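PDB 6UI3: cellulase from Clostridium cellulovorans, which acts as a broad-specificity GH5_4 endoglucanase, cutting cellulose and probably related beta-glycans within the chain, this being the catalytic domain of a longer protein. Local coordinates for residues M17-D22 with D99-V104; N136-K139 with K144-F147; W42-T47 with D305-G310; G30-S35 with L319-L324; E71-A76 with H107-Q112. All blocks are in the same frame, centred on the assembly; numbering follows the deposited sequence.

Contact 1. Residues M17-D22 with D99-V104; sequences MDLVKD and DMYAIV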
# COMPACT_ATOMS: atom_id res chain seq x y z
N MET A 17 5.83 -2.71 -16.06
CA MET A 17 5.68 -4.16 -15.97
C MET A 17 6.94 -4.81 -15.39
O MET A 17 6.84 -5.70 -14.53
CB MET A 17 5.34 -4.75 -17.34
CG MET A 17 3.95 -4.35 -17.86
SD MET A 17 2.56 -5.11 -17.01
CE MET A 17 2.49 -6.69 -17.85
N ASP A 18 8.13 -4.38 -15.83
CA ASP A 18 9.36 -4.97 -15.30
C ASP A 18 9.59 -4.59 -13.84
O ASP A 18 10.08 -5.40 -13.05
CB ASP A 18 10.56 -4.55 -16.14
CG ASP A 18 10.83 -5.44 -17.34
OD1 ASP A 18 10.21 -6.53 -17.47
OD2 ASP A 18 11.69 -5.05 -18.16
N LEU A 19 9.27 -3.35 -13.47
CA LEU A 19 9.44 -2.94 -12.08
C LEU A 19 8.55 -3.77 -11.17
O LEU A 19 9.00 -4.33 -10.16
CB LEU A 19 9.15 -1.44 -11.96
CG LEU A 19 9.60 -0.58 -10.77
CD1 LEU A 19 9.01 -1.08 -9.45
CD2 LEU A 19 11.14 -0.46 -10.74
N VAL A 20 7.27 -3.88 -11.53
CA VAL A 20 6.33 -4.64 -10.71
C VAL A 20 6.76 -6.10 -10.60
O VAL A 20 6.66 -6.71 -9.52
CB VAL A 20 4.88 -4.46 -11.21
CG1 VAL A 20 3.93 -5.41 -10.48
CG2 VAL A 20 4.44 -3.00 -10.98
N LYS A 21 7.26 -6.67 -11.70
CA LYS A 21 7.73 -8.05 -11.67
C LYS A 21 8.83 -8.25 -10.64
O LYS A 21 8.96 -9.34 -10.07
CB LYS A 21 8.21 -8.44 -13.07
CG LYS A 21 8.78 -9.85 -13.19
CD LYS A 21 8.95 -10.27 -14.65
CE LYS A 21 9.95 -9.41 -15.43
NZ LYS A 21 11.38 -9.69 -15.10
N ASP A 22 9.64 -7.21 -10.40
CA ASP A 22 10.78 -7.31 -9.48
C ASP A 22 10.41 -7.12 -8.01
O ASP A 22 11.26 -7.34 -7.15
CB ASP A 22 11.84 -6.27 -9.88
CG ASP A 22 13.20 -6.56 -9.31
OD1 ASP A 22 13.67 -7.70 -9.47
OD2 ASP A 22 13.80 -5.64 -8.73
N ASP A 99 18.30 -2.89 0.09
CA ASP A 99 17.95 -3.12 -1.32
C ASP A 99 16.52 -3.62 -1.49
O ASP A 99 16.22 -4.41 -2.39
CB ASP A 99 18.96 -4.02 -2.02
CG ASP A 99 18.92 -3.86 -3.53
OD1 ASP A 99 18.74 -2.72 -4.02
OD2 ASP A 99 19.07 -4.88 -4.23
N MET A 100 15.61 -3.10 -0.66
CA MET A 100 14.19 -3.38 -0.74
C MET A 100 13.48 -2.20 -1.39
O MET A 100 13.91 -1.05 -1.26
CB MET A 100 13.60 -3.57 0.66
CG MET A 100 14.22 -4.71 1.42
SD MET A 100 13.81 -4.70 3.20
CE MET A 100 12.38 -5.73 3.08
N TYR A 101 12.37 -2.48 -2.06
CA TYR A 101 11.47 -1.43 -2.51
C TYR A 101 10.82 -0.77 -1.30
O TYR A 101 10.56 -1.40 -0.27
CB TYR A 101 10.39 -2.00 -3.44
CG TYR A 101 10.95 -2.39 -4.78
CD1 TYR A 101 11.46 -3.65 -5.00
CD2 TYR A 101 11.04 -1.45 -5.80
CE1 TYR A 101 12.01 -3.99 -6.21
CE2 TYR A 101 11.60 -1.78 -7.02
CZ TYR A 101 12.09 -3.03 -7.21
OH TYR A 101 12.65 -3.33 -8.42
N ALA A 102 10.57 0.53 -1.44
CA ALA A 102 9.89 1.33 -0.43
C ALA A 102 8.79 2.13 -1.11
O ALA A 102 9.04 2.81 -2.11
CB ALA A 102 10.86 2.32 0.21
N ILE A 103 7.57 2.06 -0.58
CA ILE A 103 6.42 2.80 -1.12
C ILE A 103 6.04 3.85 -0.09
O ILE A 103 5.81 3.52 1.08
CB ILE A 103 5.22 1.87 -1.39
CG1 ILE A 103 5.57 0.83 -2.46
CG2 ILE A 103 3.99 2.68 -1.80
CD1 ILE A 103 4.68 -0.40 -2.43
N VAL A 104 5.96 5.12 -0.51
CA VAL A 104 5.49 6.22 0.33
C VAL A 104 4.17 6.73 -0.25
O VAL A 104 4.02 6.84 -1.47
CB VAL A 104 6.54 7.35 0.37
CG1 VAL A 104 5.98 8.60 1.08
CG2 VAL A 104 7.80 6.92 1.07
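A buried hydroxyl-to-carboxylate hydrogen bond with a small apolar patch beside it joins Leu19 and Asp22, of the helix 16-21 region, to Tyr101, the first residue of barrel strand 101-105. The contact lies at the N-terminal end of the TIM barrel, the end where the strands begin. Tyr101 sends its ring from the strand toward the helix, and its OH gives its proton to Asp22 OD2 over 2.6 Å, a short bond. The oxygen accepts through its anti lone pair and sits at the ring edge, in the ring plane, while the carboxylate itself stands almost upright against that plane, at 81°. With chi1 at -162°, Asp22 puts CG opposite its backbone N, which swings the carboxylate across the end of the tyrosine. Leu19 meets the CE2 side of the same ring: CD1 comes obliquely to Tyr101 CE2 at 3.6 Å, and Leu19 CD2 stays 4.0 Å from that carbon. Neither polar group depends on this one bond. Asp22 OD1 has a salt bridge to Lys24, and Arg12 NH2 makes a hydrogen bond with Tyr101 OH, so nearby positive charge probably steadies the carboxylate in its ionised form. Around the contact, Tyr101 packs on Thr62 of strand 62-65 and Ile146 of strand 145-148, while Val20 of the helix rests on Pro266 and Pro300, just ahead of strands 267-272 and 301-305.

Contact 2. Residues N136-K139 with K144-F147; sequences NHFK and KLIF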
# COMPACT_ATOMS: atom_id res chain seq x y z
N ASN A 136 9.69 16.55 -4.70
CA ASN A 136 10.91 17.35 -4.76
C ASN A 136 11.95 16.82 -3.77
O ASN A 136 13.14 16.76 -4.09
CB ASN A 136 10.65 18.83 -4.45
CG ASN A 136 10.15 19.60 -5.64
OD1 ASN A 136 9.50 20.63 -5.48
ND2 ASN A 136 10.50 19.16 -6.83
N HIS A 137 11.51 16.44 -2.57
CA HIS A 137 12.45 15.97 -1.56
C HIS A 137 13.19 14.72 -2.03
O HIS A 137 14.39 14.56 -1.75
CB HIS A 137 11.72 15.67 -0.25
CG HIS A 137 12.65 15.43 0.89
ND1 HIS A 137 13.27 16.48 1.54
CD2 HIS A 137 13.12 14.30 1.46
CE1 HIS A 137 14.07 16.00 2.48
NE2 HIS A 137 14.00 14.68 2.45
N PHE A 138 12.49 13.83 -2.71
CA PHE A 138 13.02 12.52 -3.08
C PHE A 138 13.37 12.42 -4.57
O PHE A 138 13.55 11.30 -5.08
CB PHE A 138 12.00 11.43 -2.73
CG PHE A 138 11.80 11.19 -1.24
CD1 PHE A 138 12.68 10.38 -0.55
CD2 PHE A 138 10.71 11.73 -0.56
CE1 PHE A 138 12.51 10.13 0.80
CE2 PHE A 138 10.53 11.48 0.80
CZ PHE A 138 11.44 10.67 1.49
N LYS A 139 13.55 13.54 -5.28
CA LYS A 139 13.59 13.45 -6.74
C LYS A 139 14.81 12.70 -7.27
O LYS A 139 14.74 12.15 -8.37
CB LYS A 139 13.46 14.83 -7.41
CG LYS A 139 14.61 15.78 -7.18
CD LYS A 139 14.39 17.09 -7.94
CE LYS A 139 15.40 18.14 -7.54
NZ LYS A 139 15.11 19.44 -8.20
N LYS A 144 13.87 2.15 -6.64
CA LYS A 144 13.25 1.31 -5.62
C LYS A 144 12.30 2.10 -4.72
O LYS A 144 11.55 1.48 -3.96
CB LYS A 144 14.30 0.54 -4.84
CG LYS A 144 14.90 -0.58 -5.70
CD LYS A 144 15.39 -1.75 -4.88
CE LYS A 144 15.87 -2.88 -5.77
NZ LYS A 144 17.12 -2.51 -6.47
N LEU A 145 12.28 3.42 -4.82
CA LEU A 145 11.27 4.25 -4.17
C LEU A 145 10.10 4.45 -5.12
O LEU A 145 10.27 4.93 -6.24
CB LEU A 145 11.86 5.59 -3.77
CG LEU A 145 10.87 6.61 -3.16
CD1 LEU A 145 10.28 6.09 -1.87
CD2 LEU A 145 11.59 7.93 -2.93
N ILE A 146 8.90 4.10 -4.65
CA ILE A 146 7.66 4.15 -5.41
C ILE A 146 6.70 5.08 -4.67
O ILE A 146 6.71 5.11 -3.43
CB ILE A 146 7.06 2.73 -5.47
CG1 ILE A 146 8.00 1.75 -6.18
CG2 ILE A 146 5.65 2.75 -6.10
CD1 ILE A 146 7.64 0.29 -5.96
N PHE A 147 5.89 5.84 -5.40
CA PHE A 147 4.87 6.71 -4.80
C PHE A 147 3.48 6.13 -5.02
O PHE A 147 3.20 5.56 -6.08
CB PHE A 147 4.92 8.10 -5.44
CG PHE A 147 6.21 8.88 -5.21
CD1 PHE A 147 7.03 8.63 -4.12
CD2 PHE A 147 6.57 9.89 -6.09
CE1 PHE A 147 8.20 9.39 -3.92
CE2 PHE A 147 7.71 10.65 -5.89
CZ PHE A 147 8.53 10.39 -4.81
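Within the beta-alpha-beta unit formed by strand 101-105, helix 120-137 and strand 145-148, Phe138 meets Leu145 and Phe147 where the chain leaves the helix and turns back into the barrel. Phe138 is the first residue to abandon helical backbone angles, and its CB is directed at the strand. Leu145 reaches it with one branch: CD2 lies 3.5 Å from Phe138 CB and 3.6 Å from Phe138 CD1, so the methyl sits against the root of the aromatic side chain, oblique to the ring, rather than over its middle. The two side chains cross at about a right angle. Leu145 gets there with CG set opposite the backbone N (chi1 176°), which brings the CD2 branch to Phe138. From the next outward-facing position on that strand, Phe147 brings the far end of its ring, CZ, to 4.2 Å from Phe138 CB, with CB near the ring plane and at its edge. One face of the Phe138 ring is covered by its own neighbour, His137 CD2, 3.8 Å above the centre, and Tyr141 stacks edge-to-face with the same ring. Phe147 in turn meets the ring of Trp131 on the helix. Across the contact everything is carbon on carbon in a buried setting, which implies that apolar burial, rather than directed polar bonds, joins the end of the helix to the strand.

Contact 3. Residues W42-T47 with D305-G310; sequences WGNPVT and DNNNFG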
# COMPACT_ATOMS: atom_id res chain seq x y z
N TRP A 42 -0.42 5.13 17.89
CA TRP A 42 -1.30 3.98 18.02
C TRP A 42 -0.60 2.83 18.74
O TRP A 42 -1.00 1.66 18.60
CB TRP A 42 -1.86 3.57 16.66
CG TRP A 42 -2.95 4.51 16.13
CD1 TRP A 42 -3.61 5.50 16.81
CD2 TRP A 42 -3.47 4.53 14.80
NE1 TRP A 42 -4.52 6.12 15.98
CE2 TRP A 42 -4.45 5.54 14.74
CE3 TRP A 42 -3.20 3.78 13.65
CZ2 TRP A 42 -5.16 5.82 13.57
CZ3 TRP A 42 -3.89 4.07 12.50
CH2 TRP A 42 -4.86 5.06 12.47
N GLY A 43 0.43 3.13 19.53
CA GLY A 43 1.02 2.18 20.45
C GLY A 43 2.18 1.37 19.93
O GLY A 43 2.73 0.55 20.67
N ASN A 44 2.60 1.59 18.68
CA ASN A 44 3.74 0.85 18.17
C ASN A 44 5.04 1.56 18.51
O ASN A 44 5.05 2.77 18.77
CB ASN A 44 3.58 0.62 16.67
CG ASN A 44 2.69 -0.57 16.39
OD1 ASN A 44 2.60 -1.49 17.21
ND2 ASN A 44 2.00 -0.55 15.27
N PRO A 45 6.14 0.83 18.56
CA PRO A 45 7.43 1.43 18.90
C PRO A 45 7.99 2.24 17.75
O PRO A 45 7.55 2.13 16.60
CB PRO A 45 8.32 0.21 19.18
CG PRO A 45 7.76 -0.85 18.29
CD PRO A 45 6.27 -0.63 18.32
N VAL A 46 8.98 3.08 18.07
CA VAL A 46 9.73 3.76 17.03
C VAL A 46 10.39 2.72 16.13
O VAL A 46 11.00 1.76 16.60
CB VAL A 46 10.75 4.71 17.67
CG1 VAL A 46 11.62 5.36 16.59
CG2 VAL A 46 10.05 5.78 18.50
N THR A 47 10.25 2.90 14.83
CA THR A 47 10.79 1.96 13.86
C THR A 47 12.32 2.03 13.81
O THR A 47 12.91 3.10 13.95
CB THR A 47 10.22 2.29 12.48
OG1 THR A 47 8.79 2.39 12.56
CG2 THR A 47 10.55 1.23 11.47
N ASP A 305 0.78 -5.44 8.28
CA ASP A 305 1.33 -5.84 9.58
C ASP A 305 1.21 -4.68 10.57
O ASP A 305 2.00 -3.74 10.53
CB ASP A 305 2.76 -6.33 9.46
CG ASP A 305 3.24 -7.02 10.71
OD1 ASP A 305 2.69 -6.72 11.80
OD2 ASP A 305 4.17 -7.84 10.59
N ASN A 306 0.22 -4.76 11.45
CA ASN A 306 0.01 -3.72 12.45
C ASN A 306 0.67 -4.00 13.80
O ASN A 306 0.47 -3.23 14.75
CB ASN A 306 -1.49 -3.46 12.65
CG ASN A 306 -2.24 -4.66 13.15
OD1 ASN A 306 -1.67 -5.70 13.48
ND2 ASN A 306 -3.55 -4.51 13.23
N ASN A 307 1.48 -5.06 13.91
CA ASN A 307 2.17 -5.41 15.15
C ASN A 307 1.21 -5.73 16.29
O ASN A 307 1.60 -5.65 17.46
CB ASN A 307 3.14 -4.28 15.57
CG ASN A 307 4.14 -4.70 16.65
OD1 ASN A 307 4.70 -5.79 16.65
ND2 ASN A 307 4.37 -3.79 17.58
N ASN A 308 -0.02 -6.14 15.99
CA ASN A 308 -0.99 -6.52 17.02
C ASN A 308 -0.98 -8.03 17.21
O ASN A 308 -1.38 -8.78 16.31
CB ASN A 308 -2.39 -6.04 16.66
CG ASN A 308 -3.41 -6.37 17.73
OD1 ASN A 308 -3.07 -6.73 18.86
ND2 ASN A 308 -4.67 -6.27 17.38
N PHE A 309 -0.50 -8.47 18.38
CA PHE A 309 -0.48 -9.87 18.79
C PHE A 309 -1.36 -10.10 20.02
O PHE A 309 -1.26 -11.16 20.65
CB PHE A 309 0.96 -10.31 19.07
CG PHE A 309 1.84 -10.20 17.87
CD1 PHE A 309 2.51 -9.02 17.60
CD2 PHE A 309 1.93 -11.24 16.95
CE1 PHE A 309 3.28 -8.89 16.47
CE2 PHE A 309 2.70 -11.11 15.82
CZ PHE A 309 3.37 -9.93 15.58
N GLY A 310 -2.20 -9.13 20.36
CA GLY A 310 -3.05 -9.22 21.52
C GLY A 310 -4.35 -9.93 21.24
O GLY A 310 -4.54 -10.56 20.19
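Asn44 of one loop faces Asn306 and Asn307 of another, and its side chain can be followed outward atom by atom. CB points at the other loop; chi1 of -82° sets CG opposite the carbonyl carbon. CG comes to 3.8 Å from Asn307 CB as the two side chains run past one another in opposite directions. At the tip the amide splits its work. Asn44 OD1 accepts from Asn307 ND2 at 2.9 Å in a nearly straight bond (164° at the hydrogen); the donor stands well above the carbonyl plane of Asn44, although the oxygen lies in the amide plane of Asn307. The other branch, Asn44 ND2, donates to the backbone oxygen Asn306 O at 3.1 Å, again almost straight, and also makes a hydrogen bond with Asn31 O. Both polar atoms of this buried amide are thereby used. Pro45 follows on, its CD 3.8 Å from Asn307 ND2. On the far side the loop is shaped by three Asx turns, in which Asp305 OD1, Asn306 OD1 and Asn308 OD1 each take the backbone N-H two residues on; for Asp305 OD1 the donor is Asn307 N, at 2.9 Å. The remaining amide oxygen, Asn307 OD1, receives Arg321 N, while Asn306 ND2 turns to Glu314 O. The arrangement belongs to the closure of a TIM barrel: the loops following its first and eighth strands, 25-29 and 301-305, meet at the C-terminal end, the end that carries the active site in GH5 enzymes.

Contact 4. Residues G30-S35 with L319-L324; sequences GNTLES and LNRKNL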
# COMPACT_ATOMS: atom_id res chain seq x y z
N GLY A 30 2.39 -1.07 9.31
CA GLY A 30 1.04 -0.65 9.68
C GLY A 30 0.96 -0.02 11.06
O GLY A 30 1.75 -0.33 11.96
N ASN A 31 -0.03 0.85 11.22
CA ASN A 31 -0.31 1.52 12.49
C ASN A 31 0.94 2.21 13.04
O ASN A 31 1.28 2.12 14.23
CB ASN A 31 -0.92 0.56 13.51
CG ASN A 31 -2.36 0.21 13.21
OD1 ASN A 31 -2.84 0.39 12.09
ND2 ASN A 31 -3.06 -0.32 14.21
N THR A 32 1.63 2.92 12.16
CA THR A 32 2.90 3.56 12.48
C THR A 32 2.83 5.03 12.03
O THR A 32 2.20 5.83 12.73
CB THR A 32 4.05 2.73 11.91
OG1 THR A 32 3.90 1.37 12.37
CG2 THR A 32 5.40 3.21 12.40
N LEU A 33 3.42 5.40 10.89
CA LEU A 33 3.45 6.80 10.49
C LEU A 33 2.12 7.33 9.96
O LEU A 33 2.02 8.54 9.71
CB LEU A 33 4.59 7.08 9.51
CG LEU A 33 5.97 7.07 10.16
CD1 LEU A 33 7.04 6.94 9.10
CD2 LEU A 33 6.18 8.33 11.01
N GLU A 34 1.09 6.50 9.86
CA GLU A 34 -0.25 6.98 9.59
C GLU A 34 -1.09 7.17 10.85
O GLU A 34 -2.26 7.56 10.74
CB GLU A 34 -0.99 6.08 8.58
CG GLU A 34 -1.70 4.86 9.15
CD GLU A 34 -0.81 3.68 9.53
OE1 GLU A 34 0.40 3.83 9.80
OE2 GLU A 34 -1.38 2.56 9.60
N SER A 35 -0.53 6.92 12.03
CA SER A 35 -1.30 7.00 13.26
C SER A 35 -1.66 8.45 13.61
O SER A 35 -0.94 9.39 13.28
CB SER A 35 -0.49 6.43 14.44
OG SER A 35 -0.07 5.10 14.23
N LEU A 319 5.55 -9.71 12.24
CA LEU A 319 6.81 -9.39 12.91
C LEU A 319 6.50 -8.78 14.28
O LEU A 319 5.87 -7.72 14.36
CB LEU A 319 7.60 -8.39 12.07
CG LEU A 319 8.85 -7.85 12.75
CD1 LEU A 319 9.89 -8.97 12.92
CD2 LEU A 319 9.42 -6.68 11.98
N ASN A 320 6.90 -9.46 15.34
CA ASN A 320 6.78 -8.88 16.68
C ASN A 320 7.90 -7.85 16.81
O ASN A 320 9.08 -8.21 16.90
CB ASN A 320 6.88 -9.97 17.74
CG ASN A 320 6.79 -9.40 19.14
OD1 ASN A 320 7.27 -8.30 19.40
ND2 ASN A 320 6.18 -10.15 20.04
N ARG A 321 7.54 -6.56 16.81
CA ARG A 321 8.56 -5.52 16.77
C ARG A 321 9.27 -5.32 18.10
O ARG A 321 10.30 -4.64 18.12
CB ARG A 321 7.95 -4.19 16.31
CG ARG A 321 7.38 -4.24 14.90
CD ARG A 321 6.86 -2.89 14.43
NE ARG A 321 5.83 -3.02 13.42
CZ ARG A 321 5.06 -2.02 13.02
NH1 ARG A 321 5.26 -0.80 13.49
NH2 ARG A 321 4.09 -2.23 12.15
N LYS A 322 8.75 -5.86 19.19
CA LYS A 322 9.42 -5.73 20.48
C LYS A 322 10.70 -6.54 20.53
O LYS A 322 11.69 -6.11 21.12
CB LYS A 322 8.48 -6.14 21.62
CG LYS A 322 9.07 -5.85 23.01
CD LYS A 322 8.07 -6.11 24.13
CE LYS A 322 7.25 -4.86 24.46
NZ LYS A 322 6.11 -5.18 25.37
N ASN A 323 10.72 -7.73 19.91
CA ASN A 323 11.89 -8.59 19.99
C ASN A 323 12.32 -9.15 18.64
O ASN A 323 13.24 -9.99 18.59
CB ASN A 323 11.70 -9.70 21.03
CG ASN A 323 10.58 -10.63 20.68
OD1 ASN A 323 10.01 -10.54 19.61
ND2 ASN A 323 10.28 -11.56 21.57
N LEU A 324 11.71 -8.68 17.56
CA LEU A 324 12.13 -8.99 16.19
C LEU A 324 12.00 -10.47 15.86
O LEU A 324 12.88 -11.08 15.26
CB LEU A 324 13.55 -8.50 15.88
CG LEU A 324 13.88 -7.07 16.22
CD1 LEU A 324 15.31 -6.73 15.82
CD2 LEU A 324 12.94 -6.21 15.51
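At the C-terminal end of the TIM barrel, Arg321 reaches from the loop after the eighth strand to Gly30 and Thr32 in the loop after the first, a two-pronged guanidinium grip on buried oxygens. The chain of Arg321 runs extended from CG to NE (chi2 -176°), long enough to bridge loops whose backbones stay far apart. Its two terminal nitrogens then take one oxygen each. NH2 donates to Gly30 O at 3.0 Å, lying in the carbonyl plane and on a lone pair, though the oxygen is tilted somewhat from the guanidinium plane. NH1 donates to Thr32 OG1 at 2.8 Å in a straighter bond, 168° at the hydrogen, with the hydroxyl in plane at the guanidinium edge. That hydroxyl passes its own proton to Gly30 O, 2.8 Å from OG1, coming from well above the carbonyl plane. The three groups therefore close a small ring of bonds in which Gly30 O accepts twice and OG1 both gives and takes; the arginine charge probably polarises the hydroxyl and strengthens its donation. Arg321 NH2 has a further, weak bond to Asp305 O. Behind the grip, the carboxylate of Glu34 fixes the loop: OE2 accepts from Asn31 N and OE1 from Thr32 N. Thr32 also begins a type I turn that ends at Ser35, and Thr32 O is gripped from one face by both Ser35 N, at 3.0 Å, and Ser35 OG, at 2.8 Å.

Contact 5. Residues E71-A76 with H107-Q112; sequences ENYIDA and HHNKFQ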
# COMPACT_ATOMS: atom_id res chain seq x y z
N GLU A 71 -0.86 16.33 10.30
CA GLU A 71 -0.56 16.78 11.66
C GLU A 71 0.81 17.45 11.72
O GLU A 71 1.22 17.88 12.80
CB GLU A 71 -0.64 15.62 12.66
CG GLU A 71 -2.01 14.95 12.66
CD GLU A 71 -2.17 13.82 13.67
OE1 GLU A 71 -1.24 13.06 13.92
OE2 GLU A 71 -3.28 13.69 14.22
N ASN A 72 1.50 17.56 10.58
CA ASN A 72 2.85 18.11 10.52
C ASN A 72 2.98 19.25 9.53
O ASN A 72 4.06 19.50 8.97
CB ASN A 72 3.86 17.01 10.26
CG ASN A 72 4.13 16.22 11.49
OD1 ASN A 72 4.96 16.61 12.31
ND2 ASN A 72 3.40 15.13 11.66
N TYR A 73 1.91 20.00 9.32
CA TYR A 73 1.98 21.23 8.55
C TYR A 73 2.40 22.38 9.46
O TYR A 73 1.86 22.54 10.56
CB TYR A 73 0.63 21.55 7.92
CG TYR A 73 0.08 20.55 6.91
CD1 TYR A 73 0.90 19.74 6.14
CD2 TYR A 73 -1.29 20.46 6.71
CE1 TYR A 73 0.36 18.86 5.20
CE2 TYR A 73 -1.83 19.59 5.78
CZ TYR A 73 -1.00 18.79 5.03
OH TYR A 73 -1.49 17.91 4.09
N ILE A 74 3.34 23.20 8.99
CA ILE A 74 3.92 24.26 9.81
C ILE A 74 3.31 25.63 9.53
O ILE A 74 3.71 26.61 10.18
CB ILE A 74 5.45 24.29 9.67
CG1 ILE A 74 5.87 24.75 8.27
CG2 ILE A 74 6.00 22.95 10.03
CD1 ILE A 74 7.37 24.82 8.08
N ASP A 75 2.41 25.74 8.57
CA ASP A 75 1.78 26.99 8.21
C ASP A 75 0.37 26.65 7.73
O ASP A 75 -0.11 25.53 7.94
CB ASP A 75 2.65 27.74 7.19
CG ASP A 75 2.84 26.98 5.88
OD1 ASP A 75 2.08 26.02 5.62
OD2 ASP A 75 3.76 27.35 5.12
N ALA A 76 -0.27 27.59 7.07
CA ALA A 76 -1.64 27.40 6.62
C ALA A 76 -1.72 26.93 5.17
O ALA A 76 -2.82 26.85 4.62
CB ALA A 76 -2.43 28.70 6.80
N HIS A 107 -1.82 8.91 3.60
CA HIS A 107 -2.59 7.86 4.28
C HIS A 107 -3.30 8.48 5.47
O HIS A 107 -2.66 8.94 6.42
CB HIS A 107 -1.62 6.75 4.71
CG HIS A 107 -2.22 5.41 4.97
ND1 HIS A 107 -1.82 4.28 4.29
CD2 HIS A 107 -3.13 5.01 5.89
CE1 HIS A 107 -2.47 3.24 4.77
NE2 HIS A 107 -3.27 3.65 5.74
N HIS A 108 -4.62 8.53 5.42
CA HIS A 108 -5.46 9.08 6.48
C HIS A 108 -5.35 10.60 6.65
O HIS A 108 -5.83 11.11 7.66
CB HIS A 108 -5.27 8.44 7.86
CG HIS A 108 -5.49 6.95 7.90
ND1 HIS A 108 -6.39 6.29 7.10
CD2 HIS A 108 -4.93 6.01 8.70
CE1 HIS A 108 -6.35 5.00 7.37
NE2 HIS A 108 -5.48 4.80 8.35
N ASN A 109 -4.75 11.34 5.72
CA ASN A 109 -5.00 12.77 5.71
C ASN A 109 -6.51 12.98 5.70
O ASN A 109 -7.25 12.18 5.13
CB ASN A 109 -4.43 13.44 4.46
CG ASN A 109 -3.02 13.95 4.65
OD1 ASN A 109 -2.15 13.27 5.20
ND2 ASN A 109 -2.77 15.14 4.15
N LYS A 110 -6.96 14.08 6.30
CA LYS A 110 -8.39 14.40 6.28
C LYS A 110 -8.97 14.34 4.87
O LYS A 110 -10.08 13.85 4.67
CB LYS A 110 -8.59 15.80 6.87
CG LYS A 110 -10.04 16.27 6.88
CD LYS A 110 -10.85 15.54 7.92
CE LYS A 110 -11.95 16.42 8.50
NZ LYS A 110 -12.37 15.97 9.87
N PHE A 111 -8.23 14.83 3.87
CA PHE A 111 -8.81 14.88 2.53
C PHE A 111 -9.07 13.50 1.93
O PHE A 111 -9.82 13.39 0.96
CB PHE A 111 -8.01 15.79 1.58
CG PHE A 111 -6.77 15.19 0.92
CD1 PHE A 111 -6.89 14.38 -0.19
CD2 PHE A 111 -5.50 15.52 1.34
CE1 PHE A 111 -5.79 13.87 -0.84
CE2 PHE A 111 -4.37 15.01 0.68
CZ PHE A 111 -4.53 14.20 -0.40
N GLN A 112 -8.47 12.44 2.49
CA GLN A 112 -8.74 11.09 2.01
C GLN A 112 -10.22 10.78 1.99
O GLN A 112 -10.67 9.94 1.20
CB GLN A 112 -8.02 10.08 2.90
CG GLN A 112 -8.17 8.62 2.46
CD GLN A 112 -7.46 7.67 3.41
OE1 GLN A 112 -6.40 7.15 3.11
NE2 GLN A 112 -8.03 7.46 4.59
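Tyr73 and Asn109 cross obliquely where the TIM-barrel loops after the second and third strands, 62-65 and 101-105, come together, with the tyrosine ring and the asparagine amide turned 70° against each other. Tyr73 points its CB at the other loop and arrives with its hydroxyl foremost; Asn109 brings ND2 in obliquely to the ring. The nitrogen stands 3.1 Å from Tyr73 OH, and the N-H points poorly at the oxygen (121°), so the bond between them is weak. ND2 approaches by way of the hydroxyl, with Tyr73 CZ 4.2 Å away. Stronger partners set both groups. Tyr73 OH is hydrogen-bonded to Glu126 OE2 of helix 120-137, which also has a weak bond to Asn109 ND2, while Asn109 OD1 takes Trp69 N. Tyr78 meets the Tyr73 ring edge-to-face. Asn109 also opens the short 3-10 turn that follows, its O accepting from Gln112 N at 2.9 Å. Gln112 then folds back on His108, its NE2 donating in the imidazole plane to His108 ND1 at 3.2 Å.

Overall arrangement
From the N terminus, helix 16-21 comes first, and contact 1 closes when strand 101-105 reaches it at the start of the barrel strands. Before that, the loop after strand 25-29 has opened contacts 4 and 3, and the loop after strand 62-65 contact 5; contact 1 crosses all three. Contact 5 closes just past strand 101-105. Contact 2 follows in series, closing at once on strand 145-148, whose backbone pairs with that of contact 1. Contacts 5 and 2 are both nested inside contact 3, itself nested in contact 4; these last two, centres about 4 Å apart, join the barrel's first and last loops.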